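Local coordinates for protein D-alanyl-lipoteichoic acid synthetase (Streptococcus pneumoniae, PDB 3BMA) that is a DltD-family protein of the cell membrane that probably takes part in the D-alanylation of lipoteichoic acid during cell wall biogenesis, at residues Tyr67-Arg72 with Ala363-Leu368; Asn99-Tyr104 with Ser369-Ala374; Ala334-Asp339 with Trp357-Lys362. The protein carries 1 engineered substitution. All blocks are in the same frame, centred on the assembly; numbering follows the deposited sequence.

Overall arrangement
From the N terminus, the chain passes first through 67-72, between helix 60-66 and strand 72-76, and then through 99-104, leading into the central strand 101-105. Much later come 334-339, at the end of strand 333-335 at one margin of the sheet, and helix 355-369, the element shared by contacts 1 and 3. Contact 3 closes a short loop between that strand and the helix. Contact 1 returns to 67-72, and contact 2 joins 99-104 to 369-374 as the helix gives way to loop. Contacts 1 and 2 therefore cross along the chain, and contact 3 is enclosed by both.

Contact 1. Residues Tyr67-Arg72 with Ala363-Leu368; sequences YNRSYR and AVDPFL
Asp365, on the helix that includes 363-368, meets two side chains of the 67-72 loop with a single carboxylate oxygen. Its OD1 lies 3.1 Å from Arg69 NH1 and sits over one face of the guanidinium, so the salt bridge rests on charge, with no N-H aimed at the oxygen. The guanidinium and carboxylate planes are 33° apart. The same OD1 approaches the edge of the Tyr71 ring, 3.2 Å from Tyr71 OH, a possible hydrogen bond that is not settled because the hydroxyl proton has another acceptor within reach. Asp365 holds its CG anti to the backbone N (chi1 177°), which sends the carboxylate out from the helix toward the loop. Apolar packing continues one turn on. Leu368 CD1 stands over a face of the Tyr71 ring in a CH-pi contact, 3.9 Å from the centroid and 22° off the ring normal, while Leu368 CB lies 3.7 Å from Tyr71 CE1.

Behind this first shell, Asp361, a turn earlier on the helix, makes the closer salt bridge to Arg69 NH1, so two acidic groups probably share the charge of one arginine. Arg72 braces the loop from within: its NH1 donates to Arg69 O at 2.9 Å and also to Tyr71 O, and its NH2 donates to Asn68 OD1 at 3.2 Å. Glu65, on the preceding helix, pairs with Arg72 NE. Tyr71 and Leu368 both also pack on Val44 of strand 43-47.

The Tyr71 ring thus packs against both a helix and strand 43-47, as in a three-layered alpha/beta fold of the SGNH-hydrolase type, where connections leading into the parallel strands pack against helices lying over the sheet.

Contact 2. Residues Asn99-Tyr104 with Ser369-Ala374; sequences NKQVVY and SNPTPA
Gln101, at the start of strand 101-104, presses its terminal amide against the backbone of Pro371 and Thr372, and this residue accounts for more than half of the buried surface. Its CG stands anti to its own carbonyl carbon (chi1 -72°) and the chain is extended beyond, a shape that carries the amide across to the 369-374 loop. OE1 comes to 3.5 Å from Pro371 CA, and the amide carbon CD lies 3.7 Å from that same CA. The proline ring contributes at its near side, with Pro371 CB 3.7 Å from Gln101 OE1, and the two side chains cross at about a right angle.

Thr372 takes part mainly through its backbone: its CB leaves the main chain away from the strand, and its N is the nearest atom to the amide nitrogen, with Gln101 NE2 and Thr372 N 3.6 Å apart. No hydrogen bond joins the two segments; the fit is one of van der Waals packing.

Both polar atoms of the glutamine are engaged elsewhere. NE2 donates to Phe367 O near the end of helix 355-369, and OE1 accepts from Arg42 NH2, so these partners should fix the rotation of the amide while the loop lies against it. Arg42 also touches Pro371, and Thr372 O is held by Asn291 ND2, at the start of the neighbouring strand 291-296.

Here a loop that follows a helix is laid over the N-terminal end of the central strand of the parallel sheet, in the alpha/beta layered architecture expected of an SGNH-type domain.

Contact 3. Residues Ala334-Asp339 with Trp357-Lys362; sequences ADFSKD and WLAFDK
Phe336 and Ala359 form the apolar part of this contact: Phe336 CE1 rests 3.9 Å from Ala359 CB on the helix surface. The ring tip extends past the methyl to the helix backbone, where Phe336 CZ lies 3.6 Å from Ala359 O and 3.8 Å from Phe360 CA, both met obliquely. A chi1 of -58° sets CG beside the backbone N and directs the phenyl group to the helix. Ile295 of strand 291-296 touches both Phe336 and Phe360, so an aliphatic side chain from the sheet joins the two phenylalanines.

Within the helix, the Phe360 ring has Trp357 CZ3 over the centre of one face. The topology is that of a parallel alpha/beta sheet flanked by helices, as in the SGNH-hydrolase clan: residues at the end of strand 333-335 alternate, with Ala334 directed at helix 355-369 and Asp335 packing on Val318 of helix 311-326.

Polar contacts stay on the strand side and shape the chain as it leaves the sheet. Asp335 OD2 accepts from Ser337 N at 3.0 Å, an Asx turn. A type I beta turn follows from Phe336 to Asp339, closed by Asp339 N donating to Phe336 O at 2.9 Å, and Asp339 OD2 comes in the plane of the Phe336 ring at its edge. Asp335 OD1 pairs with Arg322 in a salt bridge.

Contact 1. Residues Tyr67-Arg72 with Ala363-Leu368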
loop_
_atom_site.group_PDB
_atom_site.type_symbol
_atom_site.label_atom_id
_atom_site.label_comp_id
_atom_site.label_asym_id
_atom_site.label_seq_id
_atom_site.Cartn_x
_atom_site.Cartn_y
_atom_site.Cartn_z
ATOM N N TYR C 67 46.285 -4.626 -26.983
ATOM C CA TYR C 67 46.164 -5.703 -27.959
ATOM C C TYR C 67 44.745 -5.909 -28.498
ATOM O O TYR C 67 44.494 -6.877 -29.225
ATOM C CB TYR C 67 46.776 -6.995 -27.400
ATOM C CG TYR C 67 48.225 -6.809 -26.993
ATOM C CD1 TYR C 67 49.212 -6.573 -27.951
ATOM C CD2 TYR C 67 48.605 -6.838 -25.654
ATOM C CE1 TYR C 67 50.539 -6.385 -27.586
ATOM C CE2 TYR C 67 49.931 -6.653 -25.276
ATOM C CZ TYR C 67 50.893 -6.427 -26.249
ATOM O OH TYR C 67 52.205 -6.244 -25.882
ATOM N N ASN C 68 43.846 -4.980 -28.151
ATOM C CA ASN C 68 42.471 -4.910 -28.674
ATOM C C ASN C 68 41.738 -6.254 -28.624
ATOM O O ASN C 68 41.261 -6.770 -29.642
ATOM C CB ASN C 68 42.459 -4.297 -30.091
ATOM C CG ASN C 68 41.060 -3.891 -30.559
ATOM O OD1 ASN C 68 40.143 -3.706 -29.754
ATOM N ND2 ASN C 68 40.896 -3.756 -31.871
ATOM N N ARG C 69 41.669 -6.820 -27.423
ATOM C CA ARG C 69 41.111 -8.157 -27.228
ATOM C C ARG C 69 39.594 -8.193 -27.405
ATOM O O ARG C 69 38.945 -7.148 -27.473
ATOM C CB ARG C 69 41.527 -8.711 -25.861
ATOM C CG ARG C 69 43.027 -8.917 -25.739
ATOM C CD ARG C 69 43.399 -9.653 -24.479
ATOM N NE ARG C 69 44.771 -10.149 -24.546
ATOM C CZ ARG C 69 45.391 -10.790 -23.558
ATOM N NH1 ARG C 69 44.769 -11.021 -22.413
ATOM N NH2 ARG C 69 46.637 -11.203 -23.720
ATOM N N SER C 70 39.036 -9.398 -27.481
ATOM C CA SER C 70 37.590 -9.585 -27.645
ATOM C C SER C 70 36.792 -9.307 -26.361
ATOM O O SER C 70 35.577 -9.523 -26.316
ATOM C CB SER C 70 37.289 -10.993 -28.177
ATOM O OG SER C 70 37.869 -11.994 -27.356
ATOM N N TYR C 71 37.484 -8.828 -25.329
ATOM C CA TYR C 71 36.878 -8.495 -24.044
ATOM C C TYR C 71 37.663 -7.396 -23.328
ATOM O O TYR C 71 38.831 -7.155 -23.639
ATOM C CB TYR C 71 36.775 -9.741 -23.150
ATOM C CG TYR C 71 38.102 -10.324 -22.711
ATOM C CD1 TYR C 71 38.720 -11.333 -23.451
ATOM C CD2 TYR C 71 38.733 -9.882 -21.545
ATOM C CE1 TYR C 71 39.940 -11.872 -23.053
ATOM C CE2 TYR C 71 39.956 -10.408 -21.145
ATOM C CZ TYR C 71 40.550 -11.407 -21.900
ATOM O OH TYR C 71 41.756 -11.934 -21.500
ATOM N N ARG C 72 37.003 -6.737 -22.377
ATOM C CA ARG C 72 37.654 -5.851 -21.418
ATOM C C ARG C 72 37.276 -6.304 -20.010
ATOM O O ARG C 72 36.132 -6.681 -19.777
ATOM C CB ARG C 72 37.217 -4.400 -21.614
ATOM C CG ARG C 72 37.622 -3.761 -22.937
ATOM C CD ARG C 72 39.138 -3.688 -23.108
ATOM N NE ARG C 72 39.524 -3.032 -24.360
ATOM C CZ ARG C 72 39.567 -3.625 -25.552
ATOM N NH1 ARG C 72 39.246 -4.907 -25.686
ATOM N NH2 ARG C 72 39.935 -2.931 -26.620
ATOM N N ALA C 363 46.230 -18.460 -18.347
ATOM C CA ALA C 363 45.083 -19.289 -17.994
ATOM C C ALA C 363 43.765 -18.564 -18.258
ATOM O O ALA C 363 42.762 -19.190 -18.612
ATOM C CB ALA C 363 45.169 -19.728 -16.538
ATOM N N VAL C 364 43.781 -17.242 -18.098
ATOM C CA VAL C 364 42.562 -16.434 -18.164
ATOM C C VAL C 364 42.206 -16.021 -19.598
ATOM O O VAL C 364 41.066 -16.217 -20.029
ATOM C CB VAL C 364 42.631 -15.220 -17.185
ATOM C CG1 VAL C 364 41.475 -14.272 -17.383
ATOM C CG2 VAL C 364 42.639 -15.711 -15.749
ATOM N N ASP C 365 43.176 -15.469 -20.331
ATOM C CA ASP C 365 42.956 -15.070 -21.733
ATOM C C ASP C 365 42.384 -16.163 -22.661
ATOM O O ASP C 365 41.360 -15.911 -23.287
ATOM C CB ASP C 365 44.189 -14.396 -22.353
ATOM C CG ASP C 365 43.991 -14.052 -23.818
ATOM O OD1 ASP C 365 43.209 -13.122 -24.118
ATOM O OD2 ASP C 365 44.618 -14.714 -24.669
ATOM N N PRO C 366 43.011 -17.373 -22.731
ATOM C CA PRO C 366 42.432 -18.416 -23.593
ATOM C C PRO C 366 41.032 -18.870 -23.172
ATOM O O PRO C 366 40.236 -19.266 -24.027
ATOM C CB PRO C 366 43.412 -19.585 -23.435
ATOM C CG PRO C 366 44.669 -18.966 -22.980
ATOM C CD PRO C 366 44.236 -17.870 -22.077
ATOM N N PHE C 367 40.749 -18.811 -21.870
ATOM C CA PHE C 367 39.433 -19.146 -21.321
ATOM C C PHE C 367 38.362 -18.134 -21.743
ATOM O O PHE C 367 37.275 -18.519 -22.178
ATOM C CB PHE C 367 39.516 -19.250 -19.792
ATOM C CG PHE C 367 38.186 -19.440 -19.111
ATOM C CD1 PHE C 367 37.525 -20.660 -19.169
ATOM C CD2 PHE C 367 37.605 -18.401 -18.389
ATOM C CE1 PHE C 367 36.300 -20.839 -18.529
ATOM C CE2 PHE C 367 36.382 -18.570 -17.753
ATOM C CZ PHE C 367 35.730 -19.790 -17.820
ATOM N N LEU C 368 38.681 -16.848 -21.620
ATOM C CA LEU C 368 37.734 -15.782 -21.949
ATOM C C LEU C 368 37.630 -15.505 -23.450
ATOM O O LEU C 368 36.572 -15.087 -23.926
ATOM C CB LEU C 368 38.076 -14.491 -21.198
ATOM C CG LEU C 368 38.042 -14.453 -19.663
ATOM C CD1 LEU C 368 38.417 -13.066 -19.181
ATOM C CD2 LEU C 368 36.688 -14.852 -19.100
HETATM O O HOH W 1 41.185 -12.093 -26.660
#

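Contact 2. Residues Asn99-Tyr104 with Ser369-Ala374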
loop_
_atom_site.group_PDB
_atom_site.type_symbol
_atom_site.label_atom_id
_atom_site.label_comp_id
_atom_site.label_asym_id
_atom_site.label_seq_id
_atom_site.Cartn_x
_atom_site.Cartn_y
_atom_site.Cartn_z
ATOM N N ASN C 99 24.311 -16.620 -17.773
ATOM C CA ASN C 99 25.024 -17.347 -18.849
ATOM C C ASN C 99 26.337 -16.703 -19.300
ATOM O O ASN C 99 26.620 -16.623 -20.501
ATOM C CB ASN C 99 24.123 -17.604 -20.075
ATOM C CG ASN C 99 22.748 -18.126 -19.706
ATOM O OD1 ASN C 99 21.745 -17.451 -19.936
ATOM N ND2 ASN C 99 22.688 -19.335 -19.150
ATOM N N LYS C 100 27.136 -16.244 -18.342
ATOM C CA LYS C 100 28.341 -15.494 -18.674
ATOM C C LYS C 100 29.617 -15.995 -18.002
ATOM O O LYS C 100 29.570 -16.768 -17.056
ATOM C CB LYS C 100 28.123 -13.998 -18.424
ATOM C CG LYS C 100 27.932 -13.227 -19.717
ATOM C CD LYS C 100 26.737 -12.306 -19.675
ATOM C CE LYS C 100 26.398 -11.823 -21.078
ATOM N NZ LYS C 100 25.103 -11.094 -21.118
ATOM N N GLN C 101 30.761 -15.568 -18.525
ATOM C CA GLN C 101 32.042 -15.910 -17.923
ATOM C C GLN C 101 32.490 -14.818 -16.958
ATOM O O GLN C 101 32.338 -13.627 -17.247
ATOM C CB GLN C 101 33.105 -16.135 -18.998
ATOM C CG GLN C 101 32.937 -17.422 -19.792
ATOM C CD GLN C 101 34.079 -17.658 -20.768
ATOM O OE1 GLN C 101 34.511 -16.745 -21.473
ATOM N NE2 GLN C 101 34.571 -18.889 -20.813
ATOM N N VAL C 102 33.021 -15.230 -15.805
ATOM C CA VAL C 102 33.627 -14.300 -14.839
ATOM C C VAL C 102 35.017 -14.774 -14.362
ATOM O O VAL C 102 35.395 -15.932 -14.567
ATOM C CB VAL C 102 32.709 -14.023 -13.596
ATOM C CG1 VAL C 102 31.279 -13.638 -14.002
ATOM C CG2 VAL C 102 32.692 -15.200 -12.644
ATOM N N VAL C 103 35.767 -13.857 -13.747
ATOM C CA VAL C 103 37.010 -14.177 -13.038
ATOM C C VAL C 103 36.772 -13.931 -11.549
ATOM O O VAL C 103 36.327 -12.853 -11.160
ATOM C CB VAL C 103 38.201 -13.307 -13.529
ATOM C CG1 VAL C 103 39.438 -13.523 -12.657
ATOM C CG2 VAL C 103 38.519 -13.607 -14.973
ATOM N N TYR C 104 37.053 -14.933 -10.725
ATOM C CA TYR C 104 36.864 -14.813 -9.286
ATOM C C TYR C 104 38.132 -15.209 -8.535
ATOM O O TYR C 104 38.485 -16.383 -8.483
ATOM C CB TYR C 104 35.671 -15.664 -8.835
ATOM C CG TYR C 104 35.149 -15.312 -7.463
ATOM C CD1 TYR C 104 34.193 -14.311 -7.301
ATOM C CD2 TYR C 104 35.606 -15.977 -6.327
ATOM C CE1 TYR C 104 33.713 -13.972 -6.049
ATOM C CE2 TYR C 104 35.132 -15.646 -5.067
ATOM C CZ TYR C 104 34.182 -14.645 -4.939
ATOM O OH TYR C 104 33.711 -14.307 -3.698
ATOM N N SER C 369 38.719 -15.731 -24.189
ATOM C CA SER C 369 38.730 -15.542 -25.651
ATOM C C SER C 369 37.895 -16.587 -26.383
ATOM O O SER C 369 37.412 -16.337 -27.491
ATOM C CB SER C 369 40.156 -15.562 -26.203
ATOM O OG SER C 369 40.957 -14.582 -25.570
ATOM N N ASN C 370 37.739 -17.753 -25.759
ATOM C CA ASN C 370 36.922 -18.836 -26.292
ATOM C C ASN C 370 35.796 -19.176 -25.320
ATOM O O ASN C 370 35.911 -20.139 -24.562
ATOM C CB ASN C 370 37.783 -20.074 -26.549
ATOM C CG ASN C 370 38.942 -19.795 -27.482
ATOM O OD1 ASN C 370 38.780 -19.770 -28.704
ATOM N ND2 ASN C 370 40.128 -19.600 -26.910
ATOM N N PRO C 371 34.698 -18.392 -25.346
ATOM C CA PRO C 371 33.636 -18.523 -24.351
ATOM C C PRO C 371 32.845 -19.817 -24.509
ATOM O O PRO C 371 32.335 -20.111 -25.592
ATOM C CB PRO C 371 32.732 -17.308 -24.630
ATOM C CG PRO C 371 33.517 -16.420 -25.535
ATOM C CD PRO C 371 34.382 -17.340 -26.325
ATOM N N THR C 372 32.774 -20.587 -23.429
ATOM C CA THR C 372 31.994 -21.819 -23.390
ATOM C C THR C 372 30.968 -21.724 -22.259
ATOM O O THR C 372 31.261 -21.129 -21.219
ATOM C CB THR C 372 32.897 -23.067 -23.200
ATOM O OG1 THR C 372 33.880 -22.809 -22.190
ATOM C CG2 THR C 372 33.599 -23.420 -24.501
ATOM N N PRO C 373 29.755 -22.282 -22.466
ATOM C CA PRO C 373 28.727 -22.288 -21.419
ATOM C C PRO C 373 29.123 -23.066 -20.160
ATOM O O PRO C 373 29.951 -23.975 -20.225
ATOM C CB PRO C 373 27.530 -22.967 -22.100
ATOM C CG PRO C 373 28.114 -23.740 -23.225
ATOM C CD PRO C 373 29.261 -22.911 -23.706
ATOM N N ALA C 374 28.526 -22.691 -19.033
ATOM C CA ALA C 374 28.764 -23.341 -17.750
ATOM C C ALA C 374 28.240 -24.778 -17.744
ATOM O O ALA C 374 27.191 -25.055 -18.336
ATOM C CB ALA C 374 28.102 -22.541 -16.640
#

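Contact 3. Residues Ala334-Asp339 with Trp357-Lys362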
loop_
_atom_site.group_PDB
_atom_site.type_symbol
_atom_site.label_atom_id
_atom_site.label_comp_id
_atom_site.label_asym_id
_atom_site.label_seq_id
_atom_site.Cartn_x
_atom_site.Cartn_y
_atom_site.Cartn_z
ATOM N N ALA C 334 42.713 -21.733 -11.767
ATOM C CA ALA C 334 44.091 -21.323 -12.014
ATOM C C ALA C 334 44.836 -21.197 -10.681
ATOM O O ALA C 334 44.869 -20.133 -10.060
ATOM C CB ALA C 334 44.133 -20.020 -12.797
ATOM N N ASP C 335 45.424 -22.311 -10.255
ATOM C CA ASP C 335 46.101 -22.432 -8.970
ATOM C C ASP C 335 47.561 -21.989 -9.083
ATOM O O ASP C 335 48.349 -22.592 -9.811
ATOM C CB ASP C 335 46.012 -23.889 -8.505
ATOM C CG ASP C 335 46.390 -24.081 -7.047
ATOM O OD1 ASP C 335 46.003 -25.128 -6.484
ATOM O OD2 ASP C 335 47.062 -23.209 -6.460
ATOM N N PHE C 336 47.911 -20.939 -8.348
ATOM C CA PHE C 336 49.268 -20.397 -8.352
ATOM C C PHE C 336 49.906 -20.448 -6.973
ATOM O O PHE C 336 50.976 -19.884 -6.776
ATOM C CB PHE C 336 49.281 -18.950 -8.853
ATOM C CG PHE C 336 48.711 -18.772 -10.227
ATOM C CD1 PHE C 336 49.393 -19.239 -11.348
ATOM C CD2 PHE C 336 47.494 -18.124 -10.406
ATOM C CE1 PHE C 336 48.865 -19.071 -12.626
ATOM C CE2 PHE C 336 46.959 -17.948 -11.679
ATOM C CZ PHE C 336 47.646 -18.425 -12.791
ATOM N N SER C 337 49.260 -21.144 -6.036
ATOM C CA SER C 337 49.681 -21.195 -4.634
ATOM C C SER C 337 51.083 -21.766 -4.367
ATOM O O SER C 337 51.651 -21.532 -3.298
ATOM C CB SER C 337 48.659 -21.977 -3.811
ATOM O OG SER C 337 48.736 -23.360 -4.109
ATOM N N LYS C 338 51.625 -22.520 -5.322
ATOM C CA LYS C 338 52.988 -23.057 -5.209
ATOM C C LYS C 338 54.034 -22.189 -5.926
ATOM O O LYS C 338 55.221 -22.523 -5.938
ATOM C CB LYS C 338 53.048 -24.506 -5.716
ATOM C CG LYS C 338 52.400 -25.531 -4.788
ATOM C CD LYS C 338 52.396 -26.918 -5.422
ATOM C CE LYS C 338 51.791 -27.964 -4.496
ATOM N NZ LYS C 338 51.369 -29.182 -5.251
ATOM N N ASP C 339 53.595 -21.072 -6.503
ATOM C CA ASP C 339 54.484 -20.184 -7.268
ATOM C C ASP C 339 54.968 -18.974 -6.469
ATOM O O ASP C 339 55.304 -17.939 -7.050
ATOM C CB ASP C 339 53.798 -19.701 -8.554
ATOM C CG ASP C 339 53.229 -20.836 -9.387
ATOM O OD1 ASP C 339 53.716 -21.981 -9.276
ATOM O OD2 ASP C 339 52.292 -20.576 -10.169
ATOM N N TRP C 357 51.200 -11.646 -13.303
ATOM C CA TRP C 357 50.104 -11.282 -14.196
ATOM C C TRP C 357 50.173 -12.021 -15.528
ATOM O O TRP C 357 49.145 -12.261 -16.169
ATOM C CB TRP C 357 50.094 -9.779 -14.467
ATOM C CG TRP C 357 49.456 -8.900 -13.406
ATOM C CD1 TRP C 357 49.943 -7.711 -12.948
ATOM C CD2 TRP C 357 48.218 -9.121 -12.699
ATOM N NE1 TRP C 357 49.101 -7.182 -12.001
ATOM C CE2 TRP C 357 48.037 -8.025 -11.827
ATOM C CE3 TRP C 357 47.252 -10.138 -12.712
ATOM C CZ2 TRP C 357 46.932 -7.917 -10.977
ATOM C CZ3 TRP C 357 46.152 -10.027 -11.866
ATOM C CH2 TRP C 357 46.003 -8.924 -11.013
ATOM N N LEU C 358 51.391 -12.362 -15.945
ATOM C CA LEU C 358 51.617 -13.057 -17.208
ATOM C C LEU C 358 51.220 -14.522 -17.125
ATOM O O LEU C 358 50.703 -15.083 -18.095
ATOM C CB LEU C 358 53.071 -12.912 -17.649
ATOM C CG LEU C 358 53.472 -11.521 -18.147
ATOM C CD1 LEU C 358 54.947 -11.497 -18.462
ATOM C CD2 LEU C 358 52.651 -11.106 -19.370
ATOM N N ALA C 359 51.457 -15.126 -15.962
ATOM C CA ALA C 359 50.996 -16.481 -15.674
ATOM C C ALA C 359 49.474 -16.505 -15.553
ATOM O O ALA C 359 48.826 -17.444 -16.020
ATOM C CB ALA C 359 51.636 -16.995 -14.394
ATOM N N PHE C 360 48.935 -15.461 -14.919
ATOM C CA PHE C 360 47.495 -15.204 -14.792
ATOM C C PHE C 360 46.851 -15.162 -16.181
ATOM O O PHE C 360 45.866 -15.863 -16.431
ATOM C CB PHE C 360 47.295 -13.884 -14.019
ATOM C CG PHE C 360 45.868 -13.402 -13.927
ATOM C CD1 PHE C 360 45.071 -13.757 -12.844
ATOM C CD2 PHE C 360 45.344 -12.533 -14.886
ATOM C CE1 PHE C 360 43.761 -13.286 -12.737
ATOM C CE2 PHE C 360 44.028 -12.067 -14.790
ATOM C CZ PHE C 360 43.239 -12.445 -13.710
ATOM N N ASP C 361 47.439 -14.367 -17.077
ATOM C CA ASP C 361 46.950 -14.211 -18.450
ATOM C C ASP C 361 46.915 -15.516 -19.256
ATOM O O ASP C 361 45.978 -15.746 -20.018
ATOM C CB ASP C 361 47.780 -13.161 -19.192
ATOM C CG ASP C 361 47.076 -12.625 -20.422
ATOM O OD1 ASP C 361 45.874 -12.303 -20.334
ATOM O OD2 ASP C 361 47.727 -12.514 -21.477
ATOM N N LYS C 362 47.919 -16.372 -19.061
ATOM C CA LYS C 362 48.031 -17.648 -19.783
ATOM C C LYS C 362 46.898 -18.637 -19.485
ATOM O O LYS C 362 46.642 -19.546 -20.277
ATOM C CB LYS C 362 49.389 -18.311 -19.513
ATOM C CG LYS C 362 50.562 -17.667 -20.239
ATOM C CD LYS C 362 51.892 -18.123 -19.659
ATOM C CE LYS C 362 53.028 -17.209 -20.085
ATOM N NZ LYS C 362 54.242 -17.388 -19.244
#